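Local coordinates for SusD family protein (Bacteroides uniformis, PDB 7KV1), which probably binds beta-glucan at the cell surface, as a SusD-family glycan-binding protein of a human gut bacterium, at residues L205-Y210 with L225-A231; S265-N269 with C283-I287; R149-V153 with E195-V199; I275-E281 with N400-R404; I47-L51 with L126-L130. All blocks are in the same frame, centred on the assembly; numbering follows the deposited sequence.

Interaction 1 (L205-Y210 with L225-A231); sequences LPLKYY and LGRVTQA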
# COMPACT_ATOMS: atom_id res chain seq x y z
N LEU A 205 -0.96 -15.14 -16.63
CA LEU A 205 -0.85 -15.35 -15.17
C LEU A 205 -2.08 -16.11 -14.68
O LEU A 205 -3.19 -15.87 -15.13
CB LEU A 205 -0.74 -14.00 -14.47
CG LEU A 205 0.48 -13.15 -14.84
CD1 LEU A 205 0.44 -11.83 -14.10
CD2 LEU A 205 1.76 -13.89 -14.55
N PRO A 206 -1.93 -17.00 -13.70
CA PRO A 206 -3.10 -17.63 -13.10
C PRO A 206 -3.88 -16.61 -12.23
O PRO A 206 -3.31 -15.59 -11.80
CB PRO A 206 -2.49 -18.74 -12.26
CG PRO A 206 -1.14 -18.21 -11.88
CD PRO A 206 -0.67 -17.40 -13.07
N LEU A 207 -5.17 -16.85 -12.04
CA LEU A 207 -6.07 -15.84 -11.41
C LEU A 207 -5.65 -15.71 -9.95
O LEU A 207 -5.47 -14.56 -9.49
CB LEU A 207 -7.55 -16.22 -11.53
CG LEU A 207 -8.52 -15.14 -11.02
CD1 LEU A 207 -8.44 -13.88 -11.88
CD2 LEU A 207 -9.94 -15.66 -10.98
N LYS A 208 -5.45 -16.86 -9.30
CA LYS A 208 -5.24 -16.95 -7.84
C LYS A 208 -4.13 -17.96 -7.48
O LYS A 208 -3.32 -17.63 -6.56
CB LYS A 208 -6.56 -17.34 -7.17
CG LYS A 208 -6.48 -17.38 -5.65
CD LYS A 208 -7.73 -17.90 -4.99
CE LYS A 208 -7.60 -17.86 -3.48
NZ LYS A 208 -8.87 -18.21 -2.82
N TYR A 209 -4.10 -19.14 -8.11
CA TYR A 209 -3.16 -20.23 -7.73
C TYR A 209 -2.34 -20.66 -8.94
O TYR A 209 -2.90 -20.77 -10.04
CB TYR A 209 -3.88 -21.47 -7.18
CG TYR A 209 -4.53 -21.29 -5.83
CD1 TYR A 209 -3.78 -21.09 -4.69
CD2 TYR A 209 -5.91 -21.33 -5.69
CE1 TYR A 209 -4.37 -20.94 -3.45
CE2 TYR A 209 -6.53 -21.17 -4.46
CZ TYR A 209 -5.75 -20.98 -3.34
OH TYR A 209 -6.34 -20.83 -2.12
N TYR A 210 -1.05 -20.87 -8.72
CA TYR A 210 -0.13 -21.58 -9.65
C TYR A 210 -0.39 -23.09 -9.49
O TYR A 210 -0.67 -23.52 -8.36
CB TYR A 210 1.31 -21.17 -9.37
CG TYR A 210 1.64 -19.79 -9.88
CD1 TYR A 210 1.17 -18.65 -9.23
CD2 TYR A 210 2.39 -19.63 -11.04
CE1 TYR A 210 1.47 -17.38 -9.71
CE2 TYR A 210 2.70 -18.37 -11.52
CZ TYR A 210 2.24 -17.23 -10.85
OH TYR A 210 2.50 -16.00 -11.37
N LEU A 225 2.18 -19.18 -2.85
CA LEU A 225 1.39 -17.97 -2.48
C LEU A 225 2.38 -16.84 -2.21
O LEU A 225 3.37 -17.09 -1.55
CB LEU A 225 0.49 -18.29 -1.27
CG LEU A 225 -0.76 -19.10 -1.62
CD1 LEU A 225 -1.56 -19.45 -0.38
CD2 LEU A 225 -1.64 -18.36 -2.62
N GLY A 226 2.16 -15.65 -2.79
CA GLY A 226 3.12 -14.53 -2.78
C GLY A 226 3.54 -14.17 -4.19
O GLY A 226 3.88 -13.00 -4.44
N ARG A 227 3.51 -15.12 -5.12
CA ARG A 227 3.71 -14.79 -6.55
C ARG A 227 2.65 -13.77 -6.95
O ARG A 227 1.57 -13.76 -6.37
CB ARG A 227 3.70 -15.99 -7.49
CG ARG A 227 4.93 -16.87 -7.35
CD ARG A 227 5.07 -17.96 -8.42
NE ARG A 227 6.22 -18.79 -8.06
CZ ARG A 227 7.50 -18.53 -8.34
NH1 ARG A 227 7.86 -17.48 -9.06
NH2 ARG A 227 8.45 -19.34 -7.90
N VAL A 228 2.94 -12.98 -7.96
CA VAL A 228 1.92 -12.07 -8.53
C VAL A 228 1.02 -12.90 -9.42
O VAL A 228 1.48 -13.95 -9.95
CB VAL A 228 2.59 -10.89 -9.24
CG1 VAL A 228 3.43 -10.15 -8.22
CG2 VAL A 228 3.44 -11.30 -10.45
N THR A 229 -0.22 -12.45 -9.53
CA THR A 229 -1.35 -13.17 -10.15
C THR A 229 -2.13 -12.21 -11.04
O THR A 229 -1.92 -10.98 -10.97
CB THR A 229 -2.26 -13.80 -9.09
OG1 THR A 229 -2.76 -12.72 -8.32
CG2 THR A 229 -1.56 -14.81 -8.20
N GLN A 230 -3.01 -12.76 -11.85
CA GLN A 230 -3.88 -11.95 -12.71
C GLN A 230 -4.79 -11.12 -11.78
O GLN A 230 -5.09 -9.97 -12.13
CB GLN A 230 -4.62 -12.87 -13.66
CG GLN A 230 -5.42 -12.12 -14.70
CD GLN A 230 -4.59 -11.69 -15.87
OE1 GLN A 230 -3.36 -11.58 -15.77
NE2 GLN A 230 -5.28 -11.43 -16.97
N ALA A 231 -5.27 -11.68 -10.67
CA ALA A 231 -6.13 -10.94 -9.72
C ALA A 231 -5.32 -9.76 -9.17
O ALA A 231 -5.86 -8.66 -9.05
CB ALA A 231 -6.61 -11.83 -8.61
O HOH W 1 -1.60 -12.33 -17.56
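Three hydrogen bonds tie the loop 205-210 to the segment leading into helix 230-244 and to its first turn. Tyr210 OH donates to Val228 O (2.7 Å), while Gln230 N reaches Pro206 O (2.8 Å) and Ala231 N reaches Leu207 O (3.1 Å). Amides of a first helical turn lack intrahelical partners, so loop carbonyls satisfy them; Thr229, at the N-cap, does the same through its side chain for Met232 N. A water spans Leu205 N (3.0 Å) and Gln230 OE1 (2.6 Å), and Gln230 NE2 is hydrogen-bonded to Ile200 O. Around this polar line, Arg227 lays its aliphatic chain over the Tyr210 ring, CD 3.7 Å from the centroid in a CH-pi contact, and passes its guanidinium on to Gln147. Leu225 CD2 meets Tyr209 CE1 at 3.8 Å, and Leu207 CD1 lies 4.3 Å from the small Ala231 CB. Leu205 and Val228 turn to Leu150 of helix 138-162, Arg227 touches helix 44-55, and Leu207 and Ala231 rest on Leu260 of helix 250-262.

Interaction 2 (S265-N269 with C283-I287); sequences SFRLN and CDESI. With NCO (cobalt hexammine(III)), chain C.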
# COMPACT_ATOMS: atom_id res chain seq x y z
N SER A 265 -13.63 -18.04 -6.15
CA SER A 265 -12.39 -18.25 -5.36
C SER A 265 -12.13 -17.15 -4.32
O SER A 265 -11.24 -17.36 -3.47
CB SER A 265 -11.20 -18.40 -6.28
OG SER A 265 -11.47 -19.36 -7.29
N PHE A 266 -12.91 -16.07 -4.29
CA PHE A 266 -12.66 -14.93 -3.38
C PHE A 266 -13.91 -14.68 -2.53
O PHE A 266 -15.03 -14.80 -3.04
CB PHE A 266 -12.27 -13.68 -4.18
CG PHE A 266 -10.91 -13.80 -4.81
CD1 PHE A 266 -9.78 -13.84 -4.02
CD2 PHE A 266 -10.77 -13.95 -6.18
CE1 PHE A 266 -8.52 -13.99 -4.59
CE2 PHE A 266 -9.52 -14.11 -6.75
CZ PHE A 266 -8.40 -14.13 -5.95
N ARG A 267 -13.71 -14.33 -1.27
CA ARG A 267 -14.84 -13.86 -0.43
C ARG A 267 -14.28 -12.99 0.69
O ARG A 267 -13.09 -13.13 0.99
CB ARG A 267 -15.67 -15.03 0.12
CG ARG A 267 -14.89 -16.03 0.97
CD ARG A 267 -15.49 -16.35 2.33
NE ARG A 267 -16.88 -16.75 2.31
CZ ARG A 267 -17.90 -16.07 2.86
NH1 ARG A 267 -17.73 -14.91 3.49
NH2 ARG A 267 -19.11 -16.57 2.77
N LEU A 268 -15.15 -12.22 1.35
CA LEU A 268 -14.80 -11.53 2.60
C LEU A 268 -14.59 -12.56 3.70
O LEU A 268 -15.42 -13.49 3.85
CB LEU A 268 -15.90 -10.52 2.95
CG LEU A 268 -16.05 -9.35 1.99
CD1 LEU A 268 -17.12 -8.40 2.49
CD2 LEU A 268 -14.74 -8.59 1.84
N ASN A 269 -13.51 -12.43 4.47
CA ASN A 269 -13.39 -13.21 5.72
C ASN A 269 -14.60 -12.91 6.60
O ASN A 269 -14.91 -11.74 6.87
CB ASN A 269 -12.09 -12.89 6.46
CG ASN A 269 -11.72 -13.94 7.48
OD1 ASN A 269 -12.58 -14.37 8.24
ND2 ASN A 269 -10.46 -14.35 7.49
N CYS A 283 -6.05 -16.11 3.59
CA CYS A 283 -7.50 -16.47 3.59
C CYS A 283 -8.07 -16.07 2.22
O CYS A 283 -7.31 -15.47 1.38
CB CYS A 283 -8.25 -15.82 4.74
SG CYS A 283 -8.38 -14.01 4.62
N ASP A 284 -9.33 -16.42 1.97
CA ASP A 284 -9.92 -16.27 0.61
C ASP A 284 -10.26 -14.80 0.32
O ASP A 284 -10.64 -14.51 -0.82
CB ASP A 284 -11.09 -17.23 0.43
CG ASP A 284 -10.58 -18.68 0.35
OD1 ASP A 284 -9.55 -18.93 -0.36
OD2 ASP A 284 -11.18 -19.53 1.03
N GLU A 285 -10.08 -13.91 1.28
CA GLU A 285 -10.13 -12.44 1.06
C GLU A 285 -8.83 -11.93 0.42
O GLU A 285 -8.82 -10.86 -0.21
CB GLU A 285 -10.39 -11.74 2.38
CG GLU A 285 -10.57 -10.25 2.17
CD GLU A 285 -11.32 -9.52 3.26
OE1 GLU A 285 -11.89 -10.18 4.16
OE2 GLU A 285 -11.31 -8.29 3.21
N SER A 286 -7.75 -12.67 0.58
CA SER A 286 -6.39 -12.18 0.27
C SER A 286 -6.14 -12.26 -1.23
O SER A 286 -6.21 -13.34 -1.79
CB SER A 286 -5.36 -12.92 1.10
OG SER A 286 -4.10 -12.26 0.97
N ILE A 287 -5.90 -11.13 -1.90
CA ILE A 287 -5.55 -11.16 -3.35
C ILE A 287 -4.02 -11.12 -3.46
O ILE A 287 -3.45 -11.86 -4.30
CB ILE A 287 -6.26 -10.04 -4.12
CG1 ILE A 287 -7.76 -10.32 -4.25
CG2 ILE A 287 -5.61 -9.83 -5.47
CD1 ILE A 287 -8.56 -9.20 -4.82
CO NCO C . -18.53 -14.55 -4.54
N1 NCO C . -17.48 -16.25 -4.41
N2 NCO C . -19.55 -12.86 -4.86
N3 NCO C . -20.24 -15.43 -3.80
N4 NCO C . -19.04 -15.04 -6.37
N5 NCO C . -16.86 -13.62 -5.26
N6 NCO C . -18.05 -14.04 -2.69
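The cobalt hexammine site of this crystal structure borders the contact, in which the loop after helix 250-262 lies against a type I beta turn, Cys283 to Ser286, leading into strand 286-290. The turn is closed by Ser286 N to Cys283 O at 2.9 Å. Phe266 O, facing the other way, accepts hydrogen bonds from ammine N1 (3.2 Å), N5 (3.1 Å) and N6 (3.1 Å) of the complex; a bare carbonyl suits an ion whose surface is all donors, and Ile261 O, Ser263 O and Tyr408 OH are further hydrogen-bond partners. Across the two segments, Arg267 N donates to Asp284 O (3.1 Å), and the same oxygen lies 3.3 Å from Phe266 CA in a CA-H...O contact. Glu285 is long enough to reach back to the loop: its OE1 accepts from Asn269 N at 2.8 Å, although its charge is balanced by Arg440 and Arg407. Asp284 pairs with Lys208. The apolar ring of Phe266 reaches inward, with CE1 3.8 Å from Ile287 CG1, and touches Ala231 of helix 230-244. At the far end, the amide of Asn269 uses ND2 to donate to Cys283 SG, a sulfur acceptor 3.6 Å away.

Interaction 3 (R149-V153 with E195-V199); sequences RLLRV and ELEAV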
# COMPACT_ATOMS: atom_id res chain seq x y z
N ARG A 149 7.27 -8.71 -15.54
CA ARG A 149 6.72 -7.44 -16.07
C ARG A 149 5.74 -6.83 -15.04
O ARG A 149 5.71 -5.59 -14.89
CB ARG A 149 6.13 -7.64 -17.46
CG ARG A 149 7.21 -7.87 -18.51
CD ARG A 149 6.67 -8.31 -19.85
NE ARG A 149 5.99 -7.21 -20.50
CZ ARG A 149 5.24 -7.34 -21.59
NH1 ARG A 149 5.12 -8.52 -22.19
NH2 ARG A 149 4.67 -6.27 -22.12
N LEU A 150 4.96 -7.66 -14.37
CA LEU A 150 3.98 -7.19 -13.37
C LEU A 150 4.71 -6.62 -12.15
O LEU A 150 4.28 -5.57 -11.63
CB LEU A 150 3.05 -8.36 -13.01
CG LEU A 150 1.94 -8.03 -12.01
CD1 LEU A 150 1.23 -6.73 -12.36
CD2 LEU A 150 0.95 -9.18 -11.96
N LEU A 151 5.80 -7.26 -11.71
CA LEU A 151 6.65 -6.73 -10.61
C LEU A 151 7.21 -5.39 -11.04
O LEU A 151 7.21 -4.45 -10.25
CB LEU A 151 7.78 -7.71 -10.29
CG LEU A 151 7.39 -8.88 -9.40
CD1 LEU A 151 8.49 -9.93 -9.43
CD2 LEU A 151 7.16 -8.42 -7.96
N ARG A 152 7.67 -5.31 -12.28
CA ARG A 152 8.24 -4.07 -12.82
C ARG A 152 7.17 -2.96 -12.79
O ARG A 152 7.51 -1.84 -12.33
CB ARG A 152 8.83 -4.32 -14.21
CG ARG A 152 9.56 -3.11 -14.75
CD ARG A 152 10.32 -3.46 -16.03
NE ARG A 152 9.47 -3.86 -17.16
CZ ARG A 152 9.92 -4.25 -18.35
NH1 ARG A 152 11.23 -4.28 -18.58
NH2 ARG A 152 9.07 -4.57 -19.32
N VAL A 153 5.94 -3.24 -13.21
CA VAL A 153 4.81 -2.27 -13.08
C VAL A 153 4.63 -1.88 -11.60
O VAL A 153 4.44 -0.69 -11.31
CB VAL A 153 3.49 -2.80 -13.66
CG1 VAL A 153 2.31 -1.90 -13.24
CG2 VAL A 153 3.59 -2.88 -15.17
N GLU A 195 1.78 -0.95 -20.45
CA GLU A 195 2.58 -2.15 -20.11
C GLU A 195 1.66 -3.13 -19.36
O GLU A 195 1.62 -4.35 -19.72
CB GLU A 195 3.87 -1.72 -19.41
CG GLU A 195 4.73 -2.84 -18.83
CD GLU A 195 5.36 -3.84 -19.82
OE1 GLU A 195 5.12 -3.71 -21.02
OE2 GLU A 195 6.05 -4.77 -19.37
N LEU A 196 0.87 -2.64 -18.41
CA LEU A 196 0.00 -3.51 -17.57
C LEU A 196 -1.10 -4.12 -18.46
O LEU A 196 -1.40 -5.29 -18.31
CB LEU A 196 -0.56 -2.70 -16.42
CG LEU A 196 -1.40 -3.48 -15.41
CD1 LEU A 196 -0.69 -4.73 -14.95
CD2 LEU A 196 -1.78 -2.58 -14.24
N GLU A 197 -1.67 -3.33 -19.35
CA GLU A 197 -2.66 -3.83 -20.34
C GLU A 197 -2.07 -4.98 -21.16
O GLU A 197 -2.73 -6.02 -21.29
CB GLU A 197 -3.17 -2.66 -21.15
CG GLU A 197 -4.19 -1.85 -20.36
CD GLU A 197 -4.76 -0.66 -21.09
OE1 GLU A 197 -4.10 -0.21 -22.04
OE2 GLU A 197 -5.84 -0.16 -20.69
N ALA A 198 -0.85 -4.84 -21.68
CA ALA A 198 -0.16 -5.95 -22.40
C ALA A 198 -0.01 -7.17 -21.49
O ALA A 198 -0.29 -8.32 -21.95
CB ALA A 198 1.16 -5.49 -22.97
N VAL A 199 0.37 -6.99 -20.24
CA VAL A 199 0.51 -8.15 -19.31
C VAL A 199 -0.86 -8.81 -19.12
O VAL A 199 -0.97 -10.04 -19.24
CB VAL A 199 1.15 -7.72 -17.98
CG1 VAL A 199 1.00 -8.77 -16.90
CG2 VAL A 199 2.62 -7.35 -18.19
O HOH W 2 6.65 -4.10 -16.84
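One carboxylate, that of Glu195, is gripped by two arginines one helical turn apart. Arg149 binds it side-on, NE to Glu195 OE2 at 2.7 Å and NH2 to Glu195 OE1 at 2.8 Å, while Arg152 NH2 reaches Glu195 OE2 at 3.0 Å. A water joins this salt-bridge network, donating to Arg149 O (2.6 Å) and Glu195 OE2 (2.7 Å) and accepting from Arg152 NE (2.8 Å). Glu145 offsets the charge of Arg149, while Arg152 NH1 is hydrogen-bonded to the neutral Asn124. Beneath the charges, branched aliphatic residues fill the interface: Leu150 CD1 meets Leu196 CD1 at 3.8 Å, Val153 CG1 lies 4.3 Å from Leu196 CD2, and Val199 CG2 approaches Arg149 CB to 3.6 Å, lying over one face of its guanidinium. Leu150 and Leu196 both continue onto helix 230-244. The short segments have axes 9.8 Å apart and run nearly antiparallel, at 152°, an arrangement consistent with the antiparallel helix pairs of the tetratricopeptide-like scaffold of SusD proteins.

Interaction 4 (I275-E281 with N400-R404); sequences IWETEGE and NNNYR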
# COMPACT_ATOMS: atom_id res chain seq x y z
N ILE A 275 -8.69 -11.80 9.80
CA ILE A 275 -7.78 -11.43 8.68
C ILE A 275 -6.35 -11.29 9.21
O ILE A 275 -5.40 -11.75 8.52
CB ILE A 275 -8.23 -10.11 8.01
CG1 ILE A 275 -9.56 -10.24 7.27
CG2 ILE A 275 -7.13 -9.63 7.06
CD1 ILE A 275 -10.19 -8.89 6.98
N TRP A 276 -6.19 -10.60 10.35
CA TRP A 276 -4.89 -10.06 10.84
C TRP A 276 -4.10 -11.10 11.66
O TRP A 276 -2.94 -10.82 12.00
CB TRP A 276 -5.17 -8.78 11.64
CG TRP A 276 -6.06 -7.90 10.82
CD1 TRP A 276 -7.40 -7.69 10.97
CD2 TRP A 276 -5.70 -7.30 9.57
NE1 TRP A 276 -7.87 -6.94 9.93
CE2 TRP A 276 -6.85 -6.69 9.05
CE3 TRP A 276 -4.49 -7.16 8.88
CZ2 TRP A 276 -6.84 -5.99 7.85
CZ3 TRP A 276 -4.47 -6.46 7.70
CH2 TRP A 276 -5.64 -5.91 7.18
N GLU A 277 -4.75 -12.20 12.03
CA GLU A 277 -4.15 -13.33 12.78
C GLU A 277 -3.27 -14.10 11.79
O GLU A 277 -3.52 -14.01 10.56
CB GLU A 277 -5.22 -14.26 13.35
CG GLU A 277 -6.33 -13.55 14.10
CD GLU A 277 -6.06 -13.25 15.56
OE1 GLU A 277 -4.86 -13.30 15.96
OE2 GLU A 277 -7.04 -13.00 16.31
N THR A 278 -2.28 -14.83 12.29
CA THR A 278 -1.41 -15.68 11.45
C THR A 278 -2.26 -16.66 10.65
O THR A 278 -1.96 -16.86 9.47
CB THR A 278 -0.37 -16.44 12.29
OG1 THR A 278 0.08 -15.59 13.33
CG2 THR A 278 0.78 -16.90 11.42
N GLU A 279 -3.32 -17.22 11.24
CA GLU A 279 -4.25 -18.16 10.55
C GLU A 279 -5.01 -17.45 9.42
O GLU A 279 -5.49 -18.16 8.54
CB GLU A 279 -5.24 -18.78 11.54
CG GLU A 279 -4.60 -19.60 12.65
CD GLU A 279 -3.49 -18.93 13.46
OE1 GLU A 279 -3.68 -17.76 13.95
OE2 GLU A 279 -2.43 -19.57 13.58
N GLY A 280 -5.12 -16.11 9.43
CA GLY A 280 -5.82 -15.32 8.39
C GLY A 280 -4.95 -15.02 7.18
O GLY A 280 -5.48 -14.56 6.15
N GLU A 281 -3.65 -15.32 7.27
CA GLU A 281 -2.71 -15.12 6.14
C GLU A 281 -3.21 -15.97 4.98
O GLU A 281 -3.51 -17.14 5.21
CB GLU A 281 -1.29 -15.50 6.56
CG GLU A 281 -0.76 -14.57 7.62
CD GLU A 281 0.70 -14.76 7.95
OE1 GLU A 281 1.24 -15.83 7.60
OE2 GLU A 281 1.29 -13.83 8.53
N ASN A 400 6.57 -12.23 12.18
CA ASN A 400 6.23 -13.03 10.98
C ASN A 400 5.04 -12.42 10.22
O ASN A 400 4.57 -13.07 9.26
CB ASN A 400 5.90 -14.49 11.34
CG ASN A 400 4.69 -14.59 12.24
OD1 ASN A 400 3.97 -13.62 12.44
ND2 ASN A 400 4.49 -15.76 12.83
N ASN A 401 4.52 -11.27 10.64
CA ASN A 401 3.27 -10.73 10.04
C ASN A 401 3.48 -10.47 8.54
O ASN A 401 4.27 -9.54 8.21
CB ASN A 401 2.83 -9.41 10.67
CG ASN A 401 2.60 -9.56 12.15
OD1 ASN A 401 3.56 -9.74 12.90
ND2 ASN A 401 1.35 -9.46 12.59
N ASN A 402 2.76 -11.19 7.69
CA ASN A 402 2.63 -10.83 6.25
C ASN A 402 1.99 -9.43 6.13
O ASN A 402 1.12 -9.06 6.95
CB ASN A 402 1.76 -11.82 5.48
CG ASN A 402 2.41 -13.17 5.26
OD1 ASN A 402 3.52 -13.41 5.74
ND2 ASN A 402 1.72 -14.04 4.53
N TYR A 403 2.38 -8.70 5.10
CA TYR A 403 1.80 -7.38 4.81
C TYR A 403 0.66 -7.62 3.83
O TYR A 403 0.94 -8.08 2.71
CB TYR A 403 2.82 -6.39 4.24
CG TYR A 403 2.18 -5.04 4.06
CD1 TYR A 403 1.63 -4.38 5.15
CD2 TYR A 403 2.00 -4.46 2.82
CE1 TYR A 403 0.98 -3.17 5.02
CE2 TYR A 403 1.34 -3.25 2.67
CZ TYR A 403 0.82 -2.61 3.77
OH TYR A 403 0.16 -1.42 3.66
N ARG A 404 -0.57 -7.35 4.25
CA ARG A 404 -1.79 -7.57 3.42
C ARG A 404 -1.84 -6.38 2.46
O ARG A 404 -2.02 -5.24 2.93
CB ARG A 404 -3.07 -7.68 4.26
CG ARG A 404 -3.25 -8.99 5.02
CD ARG A 404 -2.20 -9.34 6.06
NE ARG A 404 -2.70 -10.43 6.91
CZ ARG A 404 -2.05 -10.97 7.93
NH1 ARG A 404 -0.82 -10.56 8.25
NH2 ARG A 404 -2.61 -11.95 8.62
O HOH W 3 -1.08 -8.94 11.05
O HOH W 4 -4.61 -12.02 5.21
O HOH W 5 -0.17 -12.24 10.27
O HOH W 6 3.90 -15.12 7.95
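Arg404 lays its guanidinium between Glu281 CG over one face and Trp276 CA over the other, with Glu281 CG 3.4 Å from Arg404 NH2. In the guanidinium plane, Arg404 NH2 donates to Ile275 O (2.8 Å). Arg404 NH1 folds back onto Asn402 O (2.8 Å), and water links Arg404 NE to Gly280 O. The aliphatic part of Arg404 packs on the indole, CG 3.9 Å from Trp276 CZ3. Glu281 reaches across to segment 400-404, its OE2 accepting from Asn402 N at 3.1 Å; a water donates to Glu281 OE2 (2.8 Å) and accepts from Arg404 NH1 (2.7 Å). Another water joins Trp276 O to Asn401 ND2. The Asn402 side chain turns to Glu289 of strand 286-290 and to Tyr292 just beyond it. Glu281 OE2 lies 3.9 Å from Arg404 NH1 and well out of the guanidinium plane, a long salt bridge of charges alone; the N-H groups are satisfied by Ile275 O, Asn402 O and water, while Glu281 supplies a nearby opposite charge.

Interaction 5 (I47-L51 with L126-L130); sequences IQEAL and LLKYL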
# COMPACT_ATOMS: atom_id res chain seq x y z
N ILE A 47 17.20 -19.25 -14.17
CA ILE A 47 16.11 -18.28 -14.50
C ILE A 47 15.19 -18.11 -13.28
O ILE A 47 14.88 -16.95 -12.91
CB ILE A 47 15.36 -18.72 -15.77
CG1 ILE A 47 16.23 -18.52 -17.02
CG2 ILE A 47 14.02 -18.01 -15.90
CD1 ILE A 47 16.26 -17.10 -17.52
N GLN A 48 14.79 -19.21 -12.63
CA GLN A 48 13.92 -19.16 -11.42
C GLN A 48 14.66 -18.39 -10.31
O GLN A 48 13.98 -17.66 -9.58
CB GLN A 48 13.51 -20.56 -10.94
CG GLN A 48 12.36 -21.18 -11.73
CD GLN A 48 11.48 -22.02 -10.82
OE1 GLN A 48 10.28 -21.77 -10.67
NE2 GLN A 48 12.08 -22.99 -10.16
N GLU A 49 15.98 -18.54 -10.19
CA GLU A 49 16.75 -17.82 -9.14
C GLU A 49 16.65 -16.32 -9.42
O GLU A 49 16.34 -15.59 -8.50
CB GLU A 49 18.21 -18.28 -9.08
CG GLU A 49 18.42 -19.55 -8.27
CD GLU A 49 19.68 -20.34 -8.62
OE1 GLU A 49 20.61 -19.74 -9.22
OE2 GLU A 49 19.71 -21.56 -8.33
N ALA A 50 16.90 -15.90 -10.67
CA ALA A 50 16.78 -14.50 -11.11
C ALA A 50 15.34 -13.98 -10.86
O ALA A 50 15.21 -12.80 -10.48
CB ALA A 50 17.18 -14.39 -12.55
N LEU A 51 14.30 -14.81 -11.06
CA LEU A 51 12.91 -14.39 -10.80
C LEU A 51 12.72 -14.16 -9.30
O LEU A 51 12.21 -13.06 -8.93
CB LEU A 51 11.92 -15.41 -11.35
CG LEU A 51 10.44 -15.06 -11.18
CD1 LEU A 51 10.09 -13.72 -11.82
CD2 LEU A 51 9.58 -16.16 -11.77
N LEU A 126 16.10 -10.33 -15.64
CA LEU A 126 15.31 -11.57 -15.85
C LEU A 126 14.78 -11.56 -17.28
O LEU A 126 14.94 -12.58 -17.97
CB LEU A 126 14.19 -11.67 -14.80
CG LEU A 126 13.22 -12.86 -14.88
CD1 LEU A 126 12.33 -12.80 -16.10
CD2 LEU A 126 13.93 -14.19 -14.83
N LEU A 127 14.22 -10.44 -17.76
CA LEU A 127 13.64 -10.37 -19.12
C LEU A 127 14.75 -10.51 -20.18
O LEU A 127 14.47 -11.14 -21.19
CB LEU A 127 12.82 -9.09 -19.27
CG LEU A 127 11.56 -9.10 -18.41
CD1 LEU A 127 11.05 -7.69 -18.13
CD2 LEU A 127 10.47 -9.95 -19.04
N LYS A 128 15.95 -9.98 -19.96
CA LYS A 128 17.11 -10.18 -20.88
C LYS A 128 17.43 -11.68 -20.96
O LYS A 128 17.45 -12.21 -22.08
CB LYS A 128 18.33 -9.37 -20.42
CG LYS A 128 19.53 -9.42 -21.36
CD LYS A 128 20.68 -8.51 -20.95
CE LYS A 128 21.49 -9.07 -19.80
NZ LYS A 128 22.66 -8.21 -19.49
N TYR A 129 17.62 -12.34 -19.81
CA TYR A 129 18.01 -13.77 -19.66
C TYR A 129 17.00 -14.70 -20.33
O TYR A 129 17.44 -15.82 -20.71
CB TYR A 129 18.15 -14.22 -18.20
CG TYR A 129 19.08 -13.42 -17.32
CD1 TYR A 129 20.07 -12.60 -17.86
CD2 TYR A 129 18.99 -13.48 -15.94
CE1 TYR A 129 20.91 -11.85 -17.05
CE2 TYR A 129 19.82 -12.74 -15.11
CZ TYR A 129 20.79 -11.92 -15.67
OH TYR A 129 21.62 -11.17 -14.89
N LEU A 130 15.72 -14.33 -20.47
CA LEU A 130 14.66 -15.28 -20.92
C LEU A 130 14.89 -15.74 -22.37
O LEU A 130 14.48 -16.87 -22.66
CB LEU A 130 13.27 -14.67 -20.75
CG LEU A 130 12.67 -14.83 -19.35
CD1 LEU A 130 11.31 -14.16 -19.27
CD2 LEU A 130 12.54 -16.29 -18.94
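Two helices of the tetratricopeptide-like, mostly alpha-helical SusD scaffold, 44-55 and 110-129, meet here through apolar packing, and the short segments come within 5.8 Å at the CA atoms of Ala50 and Leu126. Such an approach needs a small residue, and Ala50 supplies it. Among the purely aliphatic contacts, Leu126 is central: its CD2 lies 4.0 Å from Ile47 CG2, 4.0 Å from Ala50 CB and 4.2 Å from Leu51 CB, so one methyl touches three residues, at i, i+3 and i+4, on one face of the facing helix. Ile47 also packs on Leu130, CG2 to CD2 at 3.8 Å, and on Tyr129. The aromatic contacts lie toward the solvent. Tyr129 is exposed, and its ring presents an edge to Ala50 CB, which suits a residue whose hydroxyl can remain near water while its hydrocarbon part covers the outer margin of the contact. Helix 138-162 backs the interface, Ile47 resting on Tyr144 and Leu126 on Ala148. Backbone atoms also take part: Ile47 O, already bonded to Leu51 N at 2.9 Å, has Leu126 CD2 3.5 Å away. The tightest pair of side chains is Ile47 CD1 with Tyr129 CB, at 3.5 Å.

Interactions 1, 3 and 5 touch one another, and interaction 1 leads on to interaction 2. Leu127 CD1, from interaction 5, lies 3.4 Å from Arg152 NH1 of interaction 3; Leu150 CD2 of interaction 3 lies 3.4 Å from Leu205 CD1 of interaction 1; and Arg227 NH1 of interaction 1 lies 3.5 Å from Leu51 CD2 of interaction 5. Lys208 NZ, 2.6 Å from Asp284 OD1 in a salt bridge, links interactions 1 and 2. Interaction 2 holds part of the cobalt hexammine site, about 9 Å from the Lys208 side chain and 13 Å from that of Ile275. Interactions 2 and 4 share neighbouring strands 286-290 and 403-407 and touch directly, Glu285 OE1 lying 3.5 Å from Ile275 CD1.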